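Local coordinates for protein phosphoribosyltransferase (Thermus thermophilus, PDB 1WD5) that is a predicted phosphoribosyltransferase, and so probably a glycosyltransferase, whose substrate is not established, at residues M1-R4 against H8-A11. Residues are numbered along the deposited sequence; the frame is centred on the assembly and turned at random.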
loop_
_atom_site.group_PDB
_atom_site.type_symbol
_atom_site.label_atom_id
_atom_site.label_comp_id
_atom_site.label_asym_id
_atom_site.label_seq_id
_atom_site.Cartn_x
_atom_site.Cartn_y
_atom_site.Cartn_z
HETATM N N MSE A 1 16.171 11.912 -6.934
HETATM C CA MSE A 1 16.097 11.290 -8.289
HETATM C C MSE A 1 15.072 12.052 -9.133
HETATM O O MSE A 1 14.695 13.174 -8.791
HETATM C CB MSE A 1 15.697 9.815 -8.156
HETATM C CG MSE A 1 15.983 8.966 -9.386
HETATM SE SE MSE A 1 16.011 7.196 -9.011
HETATM C CE MSE A 1 17.759 6.931 -8.665
ATOM N N ARG A 2 14.630 11.456 -10.236
ATOM C CA ARG A 2 13.646 12.106 -11.104
ATOM C C ARG A 2 13.149 11.134 -12.168
ATOM O O ARG A 2 13.821 10.900 -13.171
ATOM C CB ARG A 2 14.267 13.334 -11.772
ATOM C CG ARG A 2 13.305 14.139 -12.633
ATOM C CD ARG A 2 12.343 14.968 -11.794
ATOM N NE ARG A 2 11.512 15.827 -12.635
ATOM C CZ ARG A 2 10.652 16.724 -12.170
ATOM N NH1 ARG A 2 10.508 16.884 -10.866
ATOM N NH2 ARG A 2 9.935 17.461 -13.008
ATOM N N PHE A 3 11.965 10.576 -11.945
ATOM C CA PHE A 3 11.385 9.617 -12.878
ATOM C C PHE A 3 10.556 10.293 -13.965
ATOM O O PHE A 3 9.938 11.327 -13.724
ATOM C CB PHE A 3 10.504 8.619 -12.116
ATOM C CG PHE A 3 11.153 8.057 -10.880
ATOM C CD1 PHE A 3 10.850 8.570 -9.627
ATOM C CD2 PHE A 3 12.080 7.023 -10.972
ATOM C CE1 PHE A 3 11.464 8.061 -8.476
ATOM C CE2 PHE A 3 12.698 6.509 -9.834
ATOM C CZ PHE A 3 12.390 7.029 -8.584
ATOM N N ARG A 4 10.538 9.699 -15.157
ATOM C CA ARG A 4 9.758 10.241 -16.268
ATOM C C ARG A 4 8.280 10.150 -15.914
ATOM O O ARG A 4 7.526 11.100 -16.109
ATOM C CB ARG A 4 10.002 9.452 -17.561
ATOM C CG ARG A 4 11.445 9.450 -18.071
ATOM C CD ARG A 4 11.502 8.937 -19.513
ATOM N NE ARG A 4 10.990 7.573 -19.646
ATOM C CZ ARG A 4 11.712 6.475 -19.430
ATOM N NH1 ARG A 4 12.986 6.569 -19.079
ATOM N NH2 ARG A 4 11.155 5.279 -19.544
ATOM N N HIS A 8 7.995 4.208 -15.483
ATOM C CA HIS A 8 9.453 4.262 -15.428
ATOM C C HIS A 8 9.940 3.862 -14.039
ATOM O O HIS A 8 10.876 3.081 -13.899
ATOM C CB HIS A 8 9.936 5.680 -15.731
ATOM C CG HIS A 8 11.426 5.834 -15.691
ATOM N ND1 HIS A 8 12.041 7.050 -15.482
ATOM C CD2 HIS A 8 12.422 4.934 -15.871
ATOM C CE1 HIS A 8 13.352 6.893 -15.535
ATOM N NE2 HIS A 8 13.609 5.619 -15.769
ATOM N N ALA A 9 9.303 4.411 -13.009
ATOM C CA ALA A 9 9.682 4.100 -11.637
ATOM C C ALA A 9 9.388 2.633 -11.349
ATOM O O ALA A 9 10.129 1.973 -10.619
ATOM C CB ALA A 9 8.913 4.992 -10.663
ATOM N N GLY A 10 8.305 2.126 -11.929
ATOM C CA GLY A 10 7.936 0.737 -11.722
ATOM C C GLY A 10 8.958 -0.224 -12.301
ATOM O O GLY A 10 9.224 -1.281 -11.727
ATOM N N ALA A 11 9.525 0.137 -13.448
ATOM C CA ALA A 11 10.527 -0.699 -14.098
ATOM C C ALA A 11 11.781 -0.761 -13.231
ATOM O O ALA A 11 12.320 -1.837 -12.987
ATOM C CB ALA A 11 10.870 -0.130 -15.488
#
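Phe-3 and Arg-4, in the N-terminal segment 1-4, which runs into helix 6-17, pass beside the first turn of that helix, with the Phe-3 CA 5.9 Å from the Ala-9 CA and the Arg-4 CA 6.0 Å from the His-8 CA. The one hydrogen bond between the two segments joins main chain to side chain: Arg-4 N donates to His-8 ND1 over 3.1 Å, almost straight at 175°. The N-H meets ND1 at the ring edge, in the imidazole plane, so ND1 serves as the acceptor and any ring proton is likely to sit on NE2. His-8 suits this place because its CG lies anti to the backbone N (chi1 180°), which carries the ring off the helix toward segment 1-4, and because an imidazole offers an acceptor at its edge and a flat face besides. On that face lies the guanidinium of Arg-4, whose long, flexible chain can bend back at chi3 to bring it there; the centres are 3.9 Å apart. Guanidinium and ring planes are nearly parallel (20°), and NH1 sits over the middle of the ring. This is the start of a phosphoribosyltransferase-type alpha/beta fold, in which Phe-3 makes backbone hydrogen bonds to Tyr-187 and Leu-189, Arg-4 to Asp-190, and Asp-5 OD1 accepts from His-8 N. Were His-8 an alanine, Arg-4 N would probably be left without this acceptor and the guanidinium without the ring it lies on, free to swing. Deeper in, Phe-3 offers a buried apolar ring face to the helix, and the Ala-9 methyl CB rests over it in a CH-pi contact, 3.9 Å from the ring centroid. Alanine's small side chain lets the aromatic ring come this near the helix, while Pro-156 touches both residues and the ring of Tyr-188 meets that of Phe-3.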